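Long-range contacts in PrgB (Enterococcus faecalis, PDB 6EVU), which promotes cell aggregation, biofilm formation and conjugation by binding and compacting DNA, and is represented by its adhesin domain: residues N29-Q34 / N118-G123; K66-K71 / V89-L94; I126-F131 / K176-S181. One frame throughout, in Å; residues are numbered along the deposited sequence. Where two conformers were deposited one is given.

Interaction 1 of 3, residues N29-Q34 / N118-G123; sequences NLVFDQ and NASYLG
The Tyr121 ring meets Leu30 at its edge, with Leu30 CA in the ring plane and Leu30 N 3.8 Å from Tyr121 CD1. One face of this ring is covered by its chain neighbour Leu122, whose CG sits 3.7 Å above the plane, over the centre. Asn29 CB reaches Tyr121 CE1 obliquely at 3.5 Å. The phenol OH is held elsewhere, by Ser191 O and Asp188 N. The second ring, Phe32, is approached obliquely by Ala119 CB, 3.8 Å from CD1, and also meets the Phe177 ring. Strands 30-31 and 119-121 form a short antiparallel pair at the edge of the large sheet of this adhesin domain, which belongs to the glucan-binding protein C family. Leu30 and Tyr121 are a non-hydrogen-bonded pair. Val31 and Ser120 are a hydrogen-bonded pair: Val31 N to Ser120 O is 3.0 Å and nearly straight (176°), while the return bond from Ser120 N is weak. Ser120 OG lies between the backbone N and the carbonyl carbon (chi1 54°) and touches Val31 CB. Asn29 O accepts from Leu122 N at 3.3 Å. A water also donates to Asn29 O and hydrogen-bonds Ser120 OG.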
ATOM      1  N   ASN A  29     -10.047  12.140  12.938  1.00 40.68           N
ATOM      2  CA  ASN A  29     -11.302  11.605  13.459  1.00 50.70           C
ATOM      3  C   ASN A  29     -11.312  10.080  13.440  1.00 44.26           C
ATOM      4  O   ASN A  29     -11.821   9.434  14.368  1.00 42.44           O
ATOM      5  CB  ASN A  29     -12.456  12.143  12.615  1.00 57.54           C
ATOM      6  CG  ASN A  29     -12.248  13.589  12.202  1.00 63.51           C
ATOM      7  OD1 ASN A  29     -11.976  13.903  11.029  1.00 60.16           O
ATOM      8  ND2 ASN A  29     -12.365  14.481  13.180  1.00 54.68           N
ATOM      9  N   LEU A  30     -10.777   9.503  12.385  1.00 38.23           N
ATOM     10  CA  LEU A  30     -10.679   8.064  12.242  1.00 36.83           C
ATOM     11  C   LEU A  30      -9.390   7.596  12.889  1.00 33.86           C
ATOM     12  O   LEU A  30      -8.311   8.123  12.580  1.00 36.27           O
ATOM     13  CB  LEU A  30     -10.673   7.698  10.758  1.00 32.85           C
ATOM     14  CG  LEU A  30     -10.439   6.212  10.482  1.00 30.18           C
ATOM     15  CD1 LEU A  30     -11.653   5.399  10.983  1.00 30.28           C
ATOM     16  CD2 LEU A  30     -10.139   5.963   8.975  1.00 33.70           C
ATOM     17  N   VAL A  31      -9.501   6.641  13.806  1.00 32.05           N
ATOM     18  CA  VAL A  31      -8.354   6.018  14.458  1.00 33.57           C
ATOM     19  C   VAL A  31      -8.257   4.574  13.966  1.00 32.37           C
ATOM     20  O   VAL A  31      -9.084   3.728  14.322  1.00 34.33           O
ATOM     21  CB  VAL A  31      -8.485   6.073  15.986  1.00 41.03           C
ATOM     22  CG1 VAL A  31      -7.216   5.477  16.692  1.00 39.77           C
ATOM     23  CG2 VAL A  31      -8.798   7.541  16.456  1.00 38.99           C
ATOM     24  N   PHE A  32      -7.196   4.287  13.215  1.00 32.56           N
ATOM     25  CA  PHE A  32      -6.954   2.945  12.715  1.00 33.72           C
ATOM     26  C   PHE A  32      -5.432   2.785  12.695  1.00 31.57           C
ATOM     27  O   PHE A  32      -4.744   2.969  11.695  1.00 33.82           O
ATOM     28  CB  PHE A  32      -7.601   2.704  11.345  1.00 28.72           C
ATOM     29  CG  PHE A  32      -7.820   1.238  11.078  1.00 31.01           C
ATOM     30  CD1 PHE A  32      -9.006   0.657  11.415  1.00 31.65           C
ATOM     31  CD2 PHE A  32      -6.821   0.436  10.570  1.00 28.23           C
ATOM     32  CE1 PHE A  32      -9.191  -0.713  11.210  1.00 30.67           C
ATOM     33  CE2 PHE A  32      -7.022  -0.933  10.355  1.00 31.83           C
ATOM     34  CZ  PHE A  32      -8.190  -1.477  10.688  1.00 29.22           C
ATOM     35  N   ASP A  33      -4.892   2.400  13.835  1.00 33.39           N
ATOM     36  CA  ASP A  33      -3.445   2.413  14.063  1.00 36.85           C
ATOM     37  C   ASP A  33      -3.129   1.310  15.071  1.00 37.76           C
ATOM     38  O   ASP A  33      -3.995   0.504  15.405  1.00 37.18           O
ATOM     39  CB  ASP A  33      -3.001   3.809  14.514  1.00 38.81           C
ATOM     40  CG  ASP A  33      -3.676   4.251  15.798  1.00 40.49           C
ATOM     41  OD1 ASP A  33      -4.102   3.416  16.601  1.00 41.26           O
ATOM     42  OD2 ASP A  33      -3.774   5.480  15.984  1.00 45.18           O
ATOM     43  N   GLN A  34      -1.888   1.273  15.598  1.00 39.90           N
ATOM     44  CA  GLN A  34      -1.534   0.152  16.470  1.00 40.68           C
ATOM     45  C   GLN A  34      -2.448   0.056  17.701  1.00 41.85           C
ATOM     46  O   GLN A  34      -2.639  -1.035  18.266  1.00 42.69           O
ATOM     47  CB  GLN A  34      -0.075   0.275  16.947  1.00 55.41           C
ATOM     48  CG  GLN A  34       0.665  -1.057  17.197  1.00 59.09           C
ATOM     49  CD  GLN A  34       0.535  -2.081  16.055  1.00 74.37           C
ATOM     50  OE1 GLN A  34      -0.062  -3.148  16.217  1.00 76.49           O
ATOM     51  NE2 GLN A  34       1.082  -1.738  14.881  1.00 74.35           N
ATOM     52  N   ASN A 118     -10.494  -2.677  17.947  1.00 39.81           N
ATOM     53  CA  ASN A 118     -10.945  -1.605  18.825  1.00 40.17           C
ATOM     54  C   ASN A 118     -10.580  -0.255  18.218  1.00 44.05           C
ATOM     55  O   ASN A 118      -9.909   0.588  18.813  1.00 43.59           O
ATOM     56  CB  ASN A 118     -10.387  -1.811  20.234  1.00 49.32           C
ATOM     57  CG  ASN A 118     -10.906  -0.781  21.204  1.00 53.35           C
ATOM     58  OD1 ASN A 118     -12.090  -0.462  21.178  1.00 49.45           O
ATOM     59  ND2 ASN A 118     -10.056  -0.318  22.104  1.00 57.05           N
ATOM     60  N   ALA A 119     -10.996  -0.072  16.975  1.00 37.13           N
ATOM     61  CA  ALA A 119     -10.825   1.167  16.236  1.00 38.66           C
ATOM     62  C   ALA A 119     -11.982   2.100  16.568  1.00 37.02           C
ATOM     63  O   ALA A 119     -12.873   1.766  17.364  1.00 40.45           O
ATOM     64  CB  ALA A 119     -10.724   0.862  14.745  1.00 37.84           C
ATOM     65  N   SER A 120     -11.947   3.310  16.017  1.00 39.48           N
ATOM     66  CA  SER A 120     -13.007   4.263  16.342  1.00 41.61           C
ATOM     67  C   SER A 120     -13.109   5.351  15.295  1.00 40.29           C
ATOM     68  O   SER A 120     -12.177   5.613  14.537  1.00 38.59           O
ATOM     69  CB  SER A 120     -12.814   4.936  17.701  1.00 42.93           C
ATOM     70  OG  SER A 120     -11.538   5.562  17.820  1.00 44.03           O
ATOM     71  N   TYR A 121     -14.249   6.022  15.319  1.00 44.11           N
ATOM     72  CA  TYR A 121     -14.432   7.205  14.481  1.00 41.38           C
ATOM     73  C   TYR A 121     -15.343   8.108  15.277  1.00 48.07           C
ATOM     74  O   TYR A 121     -16.498   7.743  15.519  1.00 42.49           O
ATOM     75  CB  TYR A 121     -15.034   6.890  13.127  1.00 41.73           C
ATOM     76  CG  TYR A 121     -15.462   8.134  12.390  1.00 38.87           C
ATOM     77  CD1 TYR A 121     -14.514   9.010  11.862  1.00 43.51           C
ATOM     78  CD2 TYR A 121     -16.808   8.447  12.236  1.00 38.54           C
ATOM     79  CE1 TYR A 121     -14.904  10.150  11.147  1.00 37.47           C
ATOM     80  CE2 TYR A 121     -17.212   9.607  11.563  1.00 41.78           C
ATOM     81  CZ  TYR A 121     -16.255  10.459  11.050  1.00 40.57           C
ATOM     82  OH  TYR A 121     -16.631  11.585  10.381  1.00 39.82           O
ATOM     83  N   LEU A 122     -14.806   9.248  15.700  1.00 45.83           N
ATOM     84  CA  LEU A 122     -15.509  10.160  16.574  1.00 48.77           C
ATOM     85  C   LEU A 122     -16.145   9.413  17.753  1.00 51.43           C
ATOM     86  O   LEU A 122     -17.329   9.564  18.048  1.00 50.43           O
ATOM     87  CB  LEU A 122     -16.568  10.947  15.802  1.00 42.78           C
ATOM     88  CG  LEU A 122     -16.201  11.720  14.534  1.00 48.75           C
ATOM     89  CD1 LEU A 122     -17.437  12.221  13.813  1.00 47.76           C
ATOM     90  CD2 LEU A 122     -15.335  12.880  14.911  1.00 59.58           C
ATOM     91  N   GLY A 123     -15.362   8.558  18.405  1.00 48.31           N
ATOM     92  CA  GLY A 123     -15.876   7.812  19.541  1.00 57.83           C
ATOM     93  C   GLY A 123     -16.819   6.649  19.246  1.00 58.78           C
ATOM     94  O   GLY A 123     -17.237   5.974  20.197  1.00 61.80           O
TER
HETATM   95  O   HOH W   1     -12.073   8.624  17.391  1.00 48.03           O

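Interaction 2 of 3, residues K66-K71 / V89-L94; sequences KDIFTK and VKEANL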
ATOM      1  N   LYS A  66      15.828 -15.600   1.486  1.00 42.97           N
ATOM      2  CA  LYS A  66      14.522 -16.106   1.883  1.00 44.46           C
ATOM      3  C   LYS A  66      13.640 -15.028   2.483  1.00 39.15           C
ATOM      4  O   LYS A  66      12.715 -15.337   3.241  1.00 41.97           O
ATOM      5  CB  LYS A  66      14.672 -17.265   2.857  1.00 51.70           C
ATOM      6  CG  LYS A  66      15.405 -18.467   2.250  1.00 61.45           C
ATOM      7  CD  LYS A  66      14.438 -19.549   1.779  1.00 70.71           C
ATOM      8  CE  LYS A  66      13.565 -20.097   2.904  1.00 75.38           C
ATOM      9  NZ  LYS A  66      12.562 -21.077   2.382  1.00 74.45           N
ATOM     10  N   ASP A  67      13.895 -13.771   2.147  1.00 34.10           N
ATOM     11  CA  ASP A  67      13.017 -12.726   2.631  1.00 36.64           C
ATOM     12  C   ASP A  67      11.661 -12.870   1.959  1.00 40.50           C
ATOM     13  O   ASP A  67      11.537 -13.499   0.903  1.00 32.26           O
ATOM     14  CB  ASP A  67      13.638 -11.370   2.334  1.00 41.25           C
ATOM     15  CG  ASP A  67      13.841 -11.161   0.834  1.00 46.58           C
ATOM     16  OD1 ASP A  67      14.785 -11.763   0.240  1.00 42.17           O
ATOM     17  OD2 ASP A  67      13.042 -10.409   0.237  1.00 40.07           O
ATOM     18  N   ILE A  68      10.641 -12.229   2.541  1.00 32.59           N
ATOM     19  CA  ILE A  68       9.277 -12.312   2.006  1.00 30.82           C
ATOM     20  C   ILE A  68       9.180 -11.741   0.606  1.00 27.50           C
ATOM     21  O   ILE A  68       8.350 -12.198  -0.211  1.00 28.44           O
ATOM     22  CB  ILE A  68       8.281 -11.636   2.991  1.00 27.98           C
ATOM     23  CG1 ILE A  68       6.850 -12.024   2.581  1.00 31.38           C
ATOM     24  CG2 ILE A  68       8.523 -10.080   3.095  1.00 34.99           C
ATOM     25  CD1 ILE A  68       5.856 -11.798   3.692  1.00 38.81           C
ATOM     26  N   PHE A  69       9.972 -10.701   0.286  1.00 29.24           N
ATOM     27  CA  PHE A  69       9.852 -10.119  -1.044  1.00 31.20           C
ATOM     28  C   PHE A  69      10.341 -11.102  -2.090  1.00 26.71           C
ATOM     29  O   PHE A  69       9.786 -11.170  -3.192  1.00 27.15           O
ATOM     30  CB  PHE A  69      10.619  -8.786  -1.107  1.00 31.45           C
ATOM     31  CG  PHE A  69      10.177  -7.788  -0.052  1.00 30.94           C
ATOM     32  CD1 PHE A  69       8.981  -7.115  -0.195  1.00 32.60           C
ATOM     33  CD2 PHE A  69      10.969  -7.549   1.071  1.00 38.23           C
ATOM     34  CE1 PHE A  69       8.543  -6.244   0.750  1.00 35.27           C
ATOM     35  CE2 PHE A  69      10.549  -6.638   2.054  1.00 41.12           C
ATOM     36  CZ  PHE A  69       9.323  -5.984   1.878  1.00 33.11           C
ATOM     37  N   THR A  70      11.438 -11.805  -1.788  1.00 29.40           N
ATOM     38  CA  THR A  70      11.960 -12.779  -2.735  1.00 28.31           C
ATOM     39  C   THR A  70      10.940 -13.890  -2.938  1.00 30.20           C
ATOM     40  O   THR A  70      10.701 -14.304  -4.074  1.00 29.68           O
ATOM     41  CB  THR A  70      13.304 -13.308  -2.244  1.00 32.49           C
ATOM     42  OG1 THR A  70      14.266 -12.231  -2.264  1.00 32.74           O
ATOM     43  CG2 THR A  70      13.823 -14.425  -3.182  1.00 32.77           C
ATOM     44  N   LYS A  71      10.313 -14.359  -1.854  1.00 28.67           N
ATOM     45  CA  LYS A  71       9.254 -15.357  -1.972  1.00 30.36           C
ATOM     46  C   LYS A  71       8.092 -14.867  -2.834  1.00 29.15           C
ATOM     47  O   LYS A  71       7.477 -15.665  -3.572  1.00 27.57           O
ATOM     48  CB  LYS A  71       8.756 -15.766  -0.582  1.00 27.23           C
ATOM     49  CG  LYS A  71       9.821 -16.562   0.183  1.00 27.69           C
ATOM     50  CD  LYS A  71       9.320 -16.872   1.607  1.00 35.64           C
ATOM     51  CE  LYS A  71      10.378 -17.663   2.403  1.00 37.45           C
ATOM     52  NZ  LYS A  71       9.756 -18.018   3.738  1.00 41.24           N
ATOM     53  N   VAL A  89       1.176 -18.576   6.869  1.00 35.20           N
ATOM     54  CA  VAL A  89       2.624 -18.403   6.774  1.00 39.25           C
ATOM     55  C   VAL A  89       3.120 -17.641   7.999  1.00 36.71           C
ATOM     56  O   VAL A  89       2.408 -16.777   8.531  1.00 38.40           O
ATOM     57  CB  VAL A  89       3.032 -17.676   5.453  1.00 40.40           C
ATOM     58  CG1 VAL A  89       2.774 -18.580   4.243  1.00 36.52           C
ATOM     59  CG2 VAL A  89       2.268 -16.431   5.271  1.00 45.75           C
ATOM     60  N   LYS A  90       4.322 -18.000   8.484  1.00 40.22           N
ATOM     61  CA  LYS A  90       5.050 -17.244   9.507  1.00 41.00           C
ATOM     62  C   LYS A  90       6.218 -16.523   8.832  1.00 53.87           C
ATOM     63  O   LYS A  90       6.935 -17.110   8.014  1.00 59.69           O
ATOM     64  CB  LYS A  90       5.564 -18.145  10.626  1.00 50.88           C
ATOM     65  CG  LYS A  90       4.461 -18.873  11.377  1.00 67.53           C
ATOM     66  CD  LYS A  90       5.039 -19.961  12.304  1.00 73.27           C
ATOM     67  CE  LYS A  90       4.281 -21.285  12.151  1.00 70.75           C
ATOM     68  NZ  LYS A  90       4.166 -21.795  10.737  1.00 64.12           N
ATOM     69  N   GLU A  91       6.374 -15.238   9.141  0.54 47.93           N
ATOM     70  CA  GLU A  91       7.520 -14.450   8.716  0.54 45.67           C
ATOM     71  C   GLU A  91       7.515 -13.205   9.598  0.54 51.95           C
ATOM     72  O   GLU A  91       6.461 -12.600   9.821  0.54 44.82           O
ATOM     73  CB  GLU A  91       7.465 -14.149   7.195  0.54 44.95           C
ATOM     74  CG  GLU A  91       7.840 -12.717   6.715  0.54 39.82           C
ATOM     75  CD  GLU A  91       9.324 -12.358   6.861  0.54 48.00           C
ATOM     76  OE1 GLU A  91      10.227 -13.203   6.584  0.54 41.73           O
ATOM     77  OE2 GLU A  91       9.575 -11.203   7.251  0.54 40.84           O
ATOM     78  N   ALA A  92       8.677 -12.847  10.143  1.00 48.48           N
ATOM     79  CA  ALA A  92       8.731 -11.761  11.120  1.00 53.27           C
ATOM     80  C   ALA A  92       8.110 -10.476  10.588  1.00 47.50           C
ATOM     81  O   ALA A  92       7.500  -9.714  11.358  1.00 45.79           O
ATOM     82  CB  ALA A  92      10.182 -11.511  11.554  1.00 52.04           C
ATOM     83  N   ASN A  93       8.221 -10.225   9.274  1.00 41.13           N
ATOM     84  CA  ASN A  93       7.599  -9.012   8.775  1.00 36.84           C
ATOM     85  C   ASN A  93       6.060  -9.050   8.898  1.00 44.67           C
ATOM     86  O   ASN A  93       5.455  -7.987   8.794  1.00 40.38           O
ATOM     87  CB  ASN A  93       8.048  -8.760   7.300  1.00 41.92           C
ATOM     88  CG  ASN A  93       9.385  -7.936   7.180  1.00 42.88           C
ATOM     89  OD1 ASN A  93      10.108  -7.738   8.139  1.00 47.35           O
ATOM     90  ND2 ASN A  93       9.683  -7.451   5.970  1.00 43.74           N
ATOM     91  N   LEU A  94       5.419 -10.220   9.145  1.00 34.75           N
ATOM     92  CA  LEU A  94       3.955 -10.324   9.231  1.00 35.89           C
ATOM     93  C   LEU A  94       3.415 -10.076  10.623  1.00 44.42           C
ATOM     94  O   LEU A  94       2.196 -10.097  10.816  1.00 39.58           O
ATOM     95  CB  LEU A  94       3.471 -11.702   8.813  1.00 40.14           C
ATOM     96  CG  LEU A  94       3.635 -12.109   7.343  1.00 35.15           C
ATOM     97  CD1 LEU A  94       3.119 -13.511   7.216  1.00 36.52           C
ATOM     98  CD2 LEU A  94       2.892 -11.167   6.423  1.00 38.24           C
TER
HETATM   99  O   HOH W   2      11.603 -10.801   5.022  1.00 40.96           O
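Ile68 meets Glu91, Asn93 and Leu94, and carries most of the contact. Its CB lies 3.9 Å from Glu91 CG. At CB the side chain branches. CG2 occupies the crowded position between the backbone N and the carbonyl carbon. It stands over the centre of the neighbouring Phe69 ring and comes within 4.1 Å of Asn93 ND2. CG1 runs anti to the backbone N (chi1 -167°), and chi2 of 162° carries CD1 onward. There CD1 touches Glu91 CG at 3.7 Å and Leu94 CD2 at 4.1 Å. Phe158 of strand 157-160 touches Ile68, Phe69, Asn93 and Leu94, so both segments pack on the smaller sheet of the domain.

Ile68 is the first residue of helix 68-72, and Asp67 is its N-cap. Asp67 OD2 accepts from Thr70 N at 2.9 Å, met from above the carboxylate plane. Thr70 OG1 donates to the other oxygen, Asp67 OD1, on its syn side. Facing this helix start is the 3-10 turn 92-94, closed by a bond from Leu94 N to Glu91 O.

Phe69 and Asn93 cross at about a right angle, with ring and amide planes 73° apart; Phe69 CE2 is 4.1 Å from Asn93 ND2. Glu91 has two conformers. In one of them OE2 accepts from Asn93 N. A water that accepts from Ile68 N at 3.0 Å also donates weakly to this OE2, so the water link between the segments is doubtful. No direct hydrogen bond joins them.

Interaction 3 of 3, residues I126-F131 / K176-S181; sequences ITKAEF and KFFDAS
A classic beta bulge, formed by Thr127 and Lys128 opposite Phe178, interrupts the antiparallel pairing of strands 124-137 and 169-179. The two strands belong to the large sheet of the domain, and their axes here run 157° apart.

Backbone hydrogen bonds set the register. Phe178 O takes Thr127 N at 2.9 Å, nearly along the C=O axis, and Lys128 N only weakly. This double demand on one carbonyl is the signature of the bulge. Phe178 N returns a bond to Lys128 O at 2.8 Å. Beyond it, Glu130 and Lys176 form a regular hydrogen-bonded pair, both bonds 2.9 Å between N and O. Ala129 and Phe177 between them are a non-hydrogen-bonded pair.

Apolar contacts fill the face that carries Ala129 and Phe177. Ile126 CG2 packs on Phe177 CB at 3.8 Å. Ile126 CD1 and Ala129 CB both approach the Phe177 ring obliquely. Phe32 and Val185 add to this buried side.

The other face carries Lys128, Glu130, Lys176 and Phe178. Lys128 CG is anti to the backbone N (chi1 164°), and the chain bends at chi3 (133°), which places CE over one face of the Phe178 ring. This CH-pi contact is 4.3 Å from CE to the ring centroid, offset toward the rim. Lys128 NZ is farther out, so any cation-pi attraction is at most weak. Glu130 approaches the ring at its edge, OE1 being 3.6 Å from Phe178 CZ.

The charges of Glu130 and Lys176 do not form a salt bridge. A water joins them instead, donating to Glu130 OE1 at 2.7 Å and accepting from Lys176 NZ at 2.9 Å.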
ATOM      1  N   ILE A 126     -15.213   0.806  16.187  1.00 38.10           N
ATOM      2  CA  ILE A 126     -15.122  -0.021  14.989  1.00 33.68           C
ATOM      3  C   ILE A 126     -14.509  -1.344  15.415  1.00 41.72           C
ATOM      4  O   ILE A 126     -13.341  -1.401  15.822  1.00 43.96           O
ATOM      5  CB  ILE A 126     -14.287   0.656  13.901  1.00 34.99           C
ATOM      6  CG1 ILE A 126     -15.077   1.862  13.388  1.00 36.82           C
ATOM      7  CG2 ILE A 126     -13.888  -0.383  12.759  1.00 31.50           C
ATOM      8  CD1 ILE A 126     -14.264   2.851  12.628  1.00 32.71           C
ATOM      9  N   THR A 127     -15.283  -2.415  15.301  1.00 37.15           N
ATOM     10  CA  THR A 127     -14.849  -3.717  15.779  1.00 38.18           C
ATOM     11  C   THR A 127     -14.481  -4.681  14.668  1.00 35.61           C
ATOM     12  O   THR A 127     -13.884  -5.728  14.954  1.00 39.95           O
ATOM     13  CB  THR A 127     -15.966  -4.363  16.606  1.00 38.37           C
ATOM     14  OG1 THR A 127     -17.138  -4.456  15.807  1.00 41.13           O
ATOM     15  CG2 THR A 127     -16.336  -3.522  17.788  1.00 39.95           C
ATOM     16  N   LYS A 128     -14.837  -4.371  13.421  1.00 33.47           N
ATOM     17  CA  LYS A 128     -14.624  -5.286  12.301  1.00 31.39           C
ATOM     18  C   LYS A 128     -14.321  -4.425  11.077  1.00 30.91           C
ATOM     19  O   LYS A 128     -14.795  -3.281  10.990  1.00 35.04           O
ATOM     20  CB  LYS A 128     -15.904  -6.128  12.081  1.00 34.47           C
ATOM     21  CG  LYS A 128     -16.049  -6.886  10.744  1.00 41.12           C
ATOM     22  CD  LYS A 128     -17.278  -7.800  10.734  1.00 45.06           C
ATOM     23  CE  LYS A 128     -18.134  -7.675   9.460  1.00 63.86           C
ATOM     24  NZ  LYS A 128     -19.091  -8.827   9.320  1.00 71.35           N
ATOM     25  N   ALA A 129     -13.565  -4.983  10.131  1.00 31.48           N
ATOM     26  CA  ALA A 129     -13.310  -4.313   8.854  1.00 31.79           C
ATOM     27  C   ALA A 129     -13.178  -5.331   7.726  1.00 32.27           C
ATOM     28  O   ALA A 129     -12.763  -6.460   7.935  1.00 32.55           O
ATOM     29  CB  ALA A 129     -12.040  -3.445   8.942  1.00 32.62           C
ATOM     30  N   GLU A 130     -13.587  -4.916   6.529  1.00 28.59           N
ATOM     31  CA  GLU A 130     -13.391  -5.673   5.291  1.00 26.55           C
ATOM     32  C   GLU A 130     -12.415  -4.924   4.419  1.00 28.73           C
ATOM     33  O   GLU A 130     -12.655  -3.763   4.087  1.00 28.96           O
ATOM     34  CB  GLU A 130     -14.713  -5.837   4.545  1.00 28.43           C
ATOM     35  CG  GLU A 130     -15.613  -6.839   5.235  1.00 31.81           C
ATOM     36  CD  GLU A 130     -17.011  -6.924   4.630  1.00 34.41           C
ATOM     37  OE1 GLU A 130     -17.367  -6.049   3.811  1.00 34.34           O
ATOM     38  OE2 GLU A 130     -17.773  -7.857   4.996  1.00 38.31           O
ATOM     39  N   PHE A 131     -11.279  -5.564   4.098  1.00 24.03           N
ATOM     40  CA  PHE A 131     -10.317  -5.021   3.137  1.00 27.01           C
ATOM     41  C   PHE A 131     -10.486  -5.804   1.838  1.00 25.01           C
ATOM     42  O   PHE A 131     -10.213  -6.999   1.815  1.00 25.02           O
ATOM     43  CB  PHE A 131      -8.908  -5.232   3.691  1.00 25.28           C
ATOM     44  CG  PHE A 131      -8.516  -4.269   4.794  1.00 23.75           C
ATOM     45  CD1 PHE A 131      -9.286  -4.095   5.948  1.00 27.95           C
ATOM     46  CD2 PHE A 131      -7.350  -3.516   4.632  1.00 26.03           C
ATOM     47  CE1 PHE A 131      -8.884  -3.156   6.937  1.00 30.41           C
ATOM     48  CE2 PHE A 131      -6.972  -2.564   5.617  1.00 24.94           C
ATOM     49  CZ  PHE A 131      -7.722  -2.443   6.753  1.00 26.88           C
ATOM     50  N   LYS A 176     -14.030  -1.247   4.266  1.00 24.94           N
ATOM     51  CA  LYS A 176     -15.257  -0.930   4.975  1.00 25.61           C
ATOM     52  C   LYS A 176     -15.022  -1.140   6.452  1.00 32.52           C
ATOM     53  O   LYS A 176     -14.479  -2.176   6.846  1.00 30.79           O
ATOM     54  CB  LYS A 176     -16.426  -1.795   4.526  1.00 32.25           C
ATOM     55  CG  LYS A 176     -16.909  -1.540   3.143  1.00 31.33           C
ATOM     56  CD  LYS A 176     -18.145  -2.400   2.924  1.00 32.72           C
ATOM     57  CE  LYS A 176     -18.566  -2.389   1.479  1.00 35.52           C
ATOM     58  NZ  LYS A 176     -19.770  -3.267   1.254  1.00 37.83           N
ATOM     59  N   PHE A 177     -15.417  -0.159   7.262  1.00 30.11           N
ATOM     60  CA  PHE A 177     -15.316  -0.285   8.722  1.00 28.55           C
ATOM     61  C   PHE A 177     -16.701  -0.550   9.264  1.00 29.26           C
ATOM     62  O   PHE A 177     -17.662   0.047   8.786  1.00 34.45           O
ATOM     63  CB  PHE A 177     -14.791   0.999   9.347  1.00 29.10           C
ATOM     64  CG  PHE A 177     -13.488   1.445   8.813  1.00 29.27           C
ATOM     65  CD1 PHE A 177     -12.327   0.730   9.059  1.00 29.44           C
ATOM     66  CD2 PHE A 177     -13.419   2.606   8.062  1.00 34.99           C
ATOM     67  CE1 PHE A 177     -11.113   1.182   8.592  1.00 31.32           C
ATOM     68  CE2 PHE A 177     -12.227   3.026   7.528  1.00 34.66           C
ATOM     69  CZ  PHE A 177     -11.074   2.334   7.793  1.00 31.17           C
ATOM     70  N   PHE A 178     -16.799  -1.397  10.310  1.00 31.38           N
ATOM     71  CA  PHE A 178     -18.098  -1.729  10.891  1.00 33.30           C
ATOM     72  C   PHE A 178     -18.118  -1.488  12.385  1.00 35.24           C
ATOM     73  O   PHE A 178     -17.151  -1.806  13.102  1.00 36.89           O
ATOM     74  CB  PHE A 178     -18.467  -3.185  10.596  1.00 34.13           C
ATOM     75  CG  PHE A 178     -18.596  -3.492   9.128  1.00 32.72           C
ATOM     76  CD1 PHE A 178     -17.502  -3.931   8.401  1.00 28.03           C
ATOM     77  CD2 PHE A 178     -19.809  -3.341   8.490  1.00 32.54           C
ATOM     78  CE1 PHE A 178     -17.637  -4.216   7.005  1.00 32.33           C
ATOM     79  CE2 PHE A 178     -19.957  -3.589   7.150  1.00 36.45           C
ATOM     80  CZ  PHE A 178     -18.848  -4.063   6.396  1.00 32.44           C
ATOM     81  N   ASP A 179     -19.235  -0.938  12.851  1.00 36.87           N
ATOM     82  CA  ASP A 179     -19.453  -0.739  14.277  1.00 40.63           C
ATOM     83  C   ASP A 179     -19.917  -2.053  14.915  1.00 39.41           C
ATOM     84  O   ASP A 179     -20.058  -3.082  14.254  1.00 42.14           O
ATOM     85  CB  ASP A 179     -20.404   0.436  14.506  1.00 40.16           C
ATOM     86  CG  ASP A 179     -21.878   0.130  14.185  1.00 43.06           C
ATOM     87  OD1 ASP A 179     -22.312  -1.036  14.182  1.00 45.69           O
ATOM     88  OD2 ASP A 179     -22.626   1.115  13.974  1.00 47.57           O
ATOM     89  N   ALA A 180     -20.042  -2.035  16.243  1.00 45.81           N
ATOM     90  CA  ALA A 180     -20.332  -3.252  17.003  1.00 52.58           C
ATOM     91  C   ALA A 180     -21.640  -3.885  16.584  1.00 51.77           C
ATOM     92  O   ALA A 180     -21.783  -5.113  16.632  1.00 55.94           O
ATOM     93  CB  ALA A 180     -20.380  -2.928  18.501  1.00 44.67           C
ATOM     94  N   SER A 181     -22.598  -3.064  16.177  1.00 47.84           N
ATOM     95  CA  SER A 181     -23.894  -3.548  15.724  1.00 57.97           C
ATOM     96  C   SER A 181     -23.858  -4.084  14.297  1.00 52.60           C
ATOM     97  O   SER A 181     -24.894  -4.531  13.798  1.00 61.59           O
ATOM     98  CB  SER A 181     -24.920  -2.423  15.801  1.00 61.53           C
ATOM     99  OG  SER A 181     -24.781  -1.617  14.630  1.00 63.84           O
TER
HETATM  100  O   HOH W   3     -19.681  -5.841   2.503  1.00 38.99           O

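Interactions 1 and 3 are neighbours in one sheet, with centres about 11 Å apart. Strand 119-121 runs into strand 124-137, and a probable hydrogen bond from Ile126 N to Ala119 O (2.8 Å) pairs them. Their apolar sides also meet: Phe32 CD1 is 3.6 Å from Phe177 CE1. Interaction 2 belongs to another part of the domain. Its centre is about 28 Å from each of the others, and its nearest atoms are about 9 Å from interaction 1. Along the chain it is nested inside the loop closed by interaction 1. A bound Tris molecule, probably from the crystallisation liquor, lies about 4 Å from the Phe69 side chain of interaction 2.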